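Local coordinates for acetate kinase (Entamoeba histolytica, PDB 4H0O), which is a pyrophosphate-dependent acetate kinase of the ASKHA superfamily, interconverting acetate and acetyl phosphate, at residues 79-84 and 142-147; 32-37 and 397-402. All coordinates share one frame; numbering follows the deposited sequence.

Contact 1: residues 79-84 and 142-147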
# COMPACT_ATOMS: atom_id res chain seq x y z
N LEU B 79 3.75 41.22 17.73
CA LEU B 79 3.40 42.48 17.08
C LEU B 79 1.97 42.47 16.55
O LEU B 79 1.31 43.51 16.50
CB LEU B 79 4.41 42.81 15.97
CG LEU B 79 5.63 43.66 16.35
CD1 LEU B 79 6.30 43.15 17.62
CD2 LEU B 79 6.64 43.71 15.22
N ILE B 80 1.49 41.29 16.16
CA ILE B 80 0.10 41.13 15.73
C ILE B 80 -0.85 41.38 16.91
O ILE B 80 -1.81 42.15 16.79
CB ILE B 80 -0.15 39.73 15.14
CG1 ILE B 80 0.47 39.61 13.75
CG2 ILE B 80 -1.65 39.43 15.06
CD1 ILE B 80 0.47 38.20 13.18
N ILE B 81 -0.57 40.72 18.03
CA ILE B 81 -1.34 40.87 19.26
C ILE B 81 -1.34 42.33 19.72
O ILE B 81 -2.37 42.85 20.17
CB ILE B 81 -0.77 39.95 20.37
CG1 ILE B 81 -1.01 38.48 20.02
CG2 ILE B 81 -1.38 40.29 21.72
CD1 ILE B 81 -0.29 37.50 20.93
N GLN B 82 -0.19 42.98 19.60
CA GLN B 82 -0.05 44.38 19.96
C GLN B 82 -0.92 45.28 19.08
O GLN B 82 -1.55 46.22 19.56
CB GLN B 82 1.42 44.80 19.88
CG GLN B 82 1.66 46.30 20.00
CD GLN B 82 3.13 46.63 20.17
OE1 GLN B 82 3.87 45.89 20.82
NE2 GLN B 82 3.56 47.75 19.59
N PHE B 83 -0.95 44.99 17.78
CA PHE B 83 -1.75 45.75 16.83
C PHE B 83 -3.24 45.68 17.17
O PHE B 83 -3.95 46.69 17.09
CB PHE B 83 -1.53 45.24 15.41
CG PHE B 83 -2.54 45.75 14.40
CD1 PHE B 83 -2.37 46.98 13.79
CD2 PHE B 83 -3.65 44.98 14.07
CE1 PHE B 83 -3.30 47.44 12.86
CE2 PHE B 83 -4.58 45.44 13.14
CZ PHE B 83 -4.40 46.67 12.54
N LEU B 84 -3.70 44.49 17.54
CA LEU B 84 -5.11 44.28 17.85
C LEU B 84 -5.53 45.02 19.12
O LEU B 84 -6.65 45.53 19.20
CB LEU B 84 -5.40 42.78 17.97
CG LEU B 84 -5.11 41.96 16.70
CD1 LEU B 84 -5.14 40.47 16.98
CD2 LEU B 84 -6.11 42.32 15.60
N LYS B 142 1.94 34.20 26.81
CA LYS B 142 2.58 35.23 27.63
C LYS B 142 1.96 36.60 27.42
O LYS B 142 1.73 37.34 28.38
CB LYS B 142 4.08 35.28 27.35
CG LYS B 142 4.83 36.21 28.29
CD LYS B 142 6.23 36.52 27.79
CE LYS B 142 6.93 37.51 28.71
NZ LYS B 142 8.23 37.97 28.15
N GLU B 143 1.69 36.95 26.16
CA GLU B 143 1.13 38.25 25.83
C GLU B 143 -0.37 38.32 26.11
O GLU B 143 -0.91 39.40 26.34
CB GLU B 143 1.41 38.60 24.36
CG GLU B 143 2.89 38.74 24.03
CD GLU B 143 3.55 39.86 24.81
OE1 GLU B 143 2.99 40.97 24.86
OE2 GLU B 143 4.65 39.63 25.36
N LEU B 144 -1.03 37.16 26.10
CA LEU B 144 -2.45 37.08 26.45
C LEU B 144 -2.68 36.02 27.53
O LEU B 144 -3.34 35.00 27.28
CB LEU B 144 -3.30 36.78 25.21
CG LEU B 144 -3.21 37.81 24.08
CD1 LEU B 144 -3.98 37.37 22.84
CD2 LEU B 144 -3.73 39.15 24.56
N PRO B 145 -2.16 36.25 28.75
CA PRO B 145 -2.18 35.21 29.79
C PRO B 145 -3.52 35.09 30.51
O PRO B 145 -3.69 34.16 31.30
CB PRO B 145 -1.09 35.67 30.76
CG PRO B 145 -1.10 37.16 30.63
CD PRO B 145 -1.49 37.48 29.21
N THR B 146 -4.45 36.01 30.25
CA THR B 146 -5.79 35.91 30.81
C THR B 146 -6.79 35.51 29.72
O THR B 146 -7.98 35.82 29.80
CB THR B 146 -6.25 37.24 31.44
OG1 THR B 146 -6.66 38.15 30.41
CG2 THR B 146 -5.13 37.86 32.26
N THR B 147 -6.29 34.82 28.70
CA THR B 147 -7.11 34.43 27.56
C THR B 147 -7.04 32.93 27.32
O THR B 147 -5.95 32.36 27.18
CB THR B 147 -6.68 35.17 26.28
OG1 THR B 147 -6.80 36.58 26.50
CG2 THR B 147 -7.54 34.77 25.10
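Glu143, whose CB leans against Ile81, turns its carboxylate aside, and OE2 makes a salt bridge to Lys78 NZ of helix 73-86, just ahead of the 79-84 segment. A turn about CB-CG (chi2 -62°) swings the carboxylate away from an extended course and into this bridge. The backbone of the same residue is held too, because Glu143 O accepts a hydrogen bond from Lys85 NZ. Two lysines of helix 73-86, on either side of Ile81 in sequence, thus grip the last residue of helix 129-143.

Across the two segments themselves the touching is apolar. Each branch of Ile81 has one main partner, although the two overlap. Its CG2, anti to the backbone N, reaches the tip of Leu144, 3.9 Å from Leu144 CD2, and this pair meets end to end. The other branch carries Ile81 CD1 to the aliphatic root of the acid, 4.0 Å from Glu143 CB, the two side chains passing at a slant. The closest pair of CA atoms, those of Ile81 and Glu143, is 7.5 Å apart, leaving side chains to bridge the interval.

Leu144 is where the chain abandons helical geometry. It opens a type I turn whose bond from Thr147 N to Leu144 O spans 3.3 Å, and the chain then enters strand 148-153. The example shows a helix C-terminus fixed by mixed chemistry: a small apolar contact lies beside the polar bonds, in which lysine amines bind a carboxylate and a terminal carbonyl, an arrangement that would also be expected to suit the negative end of the helix dipole.

Contact 2: residues 32-37 and 397-402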
# COMPACT_ATOMS: atom_id res chain seq x y z
N CYS B 32 -15.68 36.70 14.47
CA CYS B 32 -16.80 37.05 15.33
C CYS B 32 -18.08 36.53 14.68
O CYS B 32 -18.50 37.04 13.64
CB CYS B 32 -16.89 38.56 15.55
SG CYS B 32 -18.06 39.05 16.84
N SER B 33 -18.67 35.50 15.28
CA SER B 33 -19.82 34.80 14.71
C SER B 33 -19.57 34.34 13.27
O SER B 33 -20.22 34.81 12.34
CB SER B 33 -21.09 35.66 14.77
OG SER B 33 -21.68 35.60 16.06
N ASP B 34 -18.61 33.44 13.11
CA ASP B 34 -18.29 32.83 11.82
C ASP B 34 -17.87 33.81 10.72
O ASP B 34 -17.83 33.44 9.55
CB ASP B 34 -19.45 31.95 11.33
CG ASP B 34 -19.77 30.81 12.28
OD1 ASP B 34 -18.84 30.32 12.96
OD2 ASP B 34 -20.94 30.40 12.35
N ASN B 35 -17.57 35.05 11.09
CA ASN B 35 -17.12 36.04 10.11
C ASN B 35 -15.79 36.69 10.49
O ASN B 35 -15.50 36.89 11.67
CB ASN B 35 -18.19 37.11 9.89
CG ASN B 35 -17.92 37.96 8.66
OD1 ASN B 35 -17.04 38.83 8.68
ND2 ASN B 35 -18.67 37.73 7.60
N ILE B 36 -15.00 37.03 9.47
CA ILE B 36 -13.69 37.64 9.66
C ILE B 36 -13.81 39.15 9.89
O ILE B 36 -14.44 39.85 9.09
CB ILE B 36 -12.78 37.38 8.44
CG1 ILE B 36 -12.68 35.88 8.16
CG2 ILE B 36 -11.40 37.98 8.66
CD1 ILE B 36 -11.91 35.54 6.91
N VAL B 37 -13.22 39.63 10.97
CA VAL B 37 -13.25 41.05 11.30
C VAL B 37 -11.87 41.69 11.12
O VAL B 37 -11.75 42.89 10.88
CB VAL B 37 -13.75 41.30 12.74
CG1 VAL B 37 -15.16 40.77 12.89
CG2 VAL B 37 -12.84 40.63 13.75
N LYS B 397 -12.76 23.52 15.79
CA LYS B 397 -12.23 22.77 16.93
C LYS B 397 -12.44 23.58 18.21
O LYS B 397 -12.65 23.02 19.29
CB LYS B 397 -10.74 22.47 16.72
CG LYS B 397 -10.25 21.20 17.42
CD LYS B 397 -11.01 19.98 16.90
CE LYS B 397 -11.05 18.85 17.92
NZ LYS B 397 -11.22 19.37 19.31
N GLY B 398 -12.41 24.90 18.07
CA GLY B 398 -12.63 25.79 19.20
C GLY B 398 -14.08 25.84 19.66
O GLY B 398 -14.35 25.93 20.86
N LYS B 399 -15.01 25.82 18.70
CA LYS B 399 -16.43 25.76 19.02
C LYS B 399 -16.71 24.49 19.81
O LYS B 399 -17.52 24.47 20.73
CB LYS B 399 -17.28 25.76 17.74
CG LYS B 399 -17.06 26.95 16.81
CD LYS B 399 -18.04 26.90 15.63
CE LYS B 399 -17.62 27.85 14.52
NZ LYS B 399 -18.53 27.76 13.33
N GLU B 400 -16.02 23.42 19.43
CA GLU B 400 -16.18 22.12 20.06
C GLU B 400 -15.66 22.12 21.50
O GLU B 400 -16.22 21.45 22.37
CB GLU B 400 -15.45 21.07 19.22
CG GLU B 400 -15.57 19.64 19.69
CD GLU B 400 -14.91 18.67 18.73
OE1 GLU B 400 -14.95 18.94 17.51
OE2 GLU B 400 -14.35 17.66 19.19
N LEU B 401 -14.60 22.88 21.74
CA LEU B 401 -13.94 22.89 23.05
C LEU B 401 -14.51 23.93 24.02
O LEU B 401 -14.49 23.72 25.23
CB LEU B 401 -12.44 23.14 22.89
CG LEU B 401 -11.60 22.05 22.23
CD1 LEU B 401 -10.14 22.46 22.17
CD2 LEU B 401 -11.74 20.74 22.98
N PHE B 402 -15.01 25.04 23.48
CA PHE B 402 -15.44 26.16 24.32
C PHE B 402 -16.91 26.55 24.13
O PHE B 402 -17.44 27.36 24.90
CB PHE B 402 -14.55 27.38 24.07
CG PHE B 402 -13.14 27.22 24.56
CD1 PHE B 402 -12.89 27.04 25.91
CD2 PHE B 402 -12.07 27.28 23.68
CE1 PHE B 402 -11.59 26.90 26.37
CE2 PHE B 402 -10.77 27.14 24.13
CZ PHE B 402 -10.53 26.95 25.48
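Lys399 and Asp34 make this contact by themselves, sharing its small buried surface almost equally. A single salt bridge joins them: Lys399 NZ donates to Asp34 OD1 over 2.6 Å. The ammonium approaches that oxygen on its syn side but lies 34° out of the carboxylate plane, and the grip is one-sided, since Asp34 OD2 remains 3.7 Å from Lys399 NZ. The two side chains cross at about a right angle.

Reach comes mainly from the lysine. It leaves helix 390-402 pointing at the other segment and is stretched out beyond CG, spanning a gap in which the nearest CA atoms, of Asp34 and Lys399, are 10.3 Å apart. Phe404, near the end of the chain, touches its side chain.

Asp34 sits on a tight turn. Ser33 and Asp34 both have positive phi, and Cys32 and Asn35 pair through Cys32 N to Asn35 O, 2.8 Å, with a weak return bond from Asn35 N to Cys32 O. Asp34 is exposed, so solvent probably screens the charge pair. On roughly the other side of the helix, Lys397 and Leu401 lie against strand 148-153, where Ala152 and Tyr150 receive them. The arrangement is that of a β-hairpin, strands 26-31 and 36-44, whose tip is tied to a C-terminal helix packed on the same sheet, within the ribonuclease H-like fold of the ASKHA kinases.

Both contacts belong to the part of the fold built round the mixed sheet that contains strands 26-31, 36-44 and 148-153. The centres of contacts 1 and 2 lie about 18 Å apart. The nearest atoms of contacts 1 and 2 are about 7 Å apart, without touching. Along the chain the order is 32-37, 79-84, 142-147, 397-402: contact 1 is enclosed within the span of contact 2. Helix 73-86 of contact 1 rests on the hairpin strands whose turn enters contact 2, and the turn of contact 1 leads into strand 148-153, on which helix 390-402 packs. One contact therefore joins neighbouring helices, while the other links a hairpin near the N-terminus to the C-terminal helix.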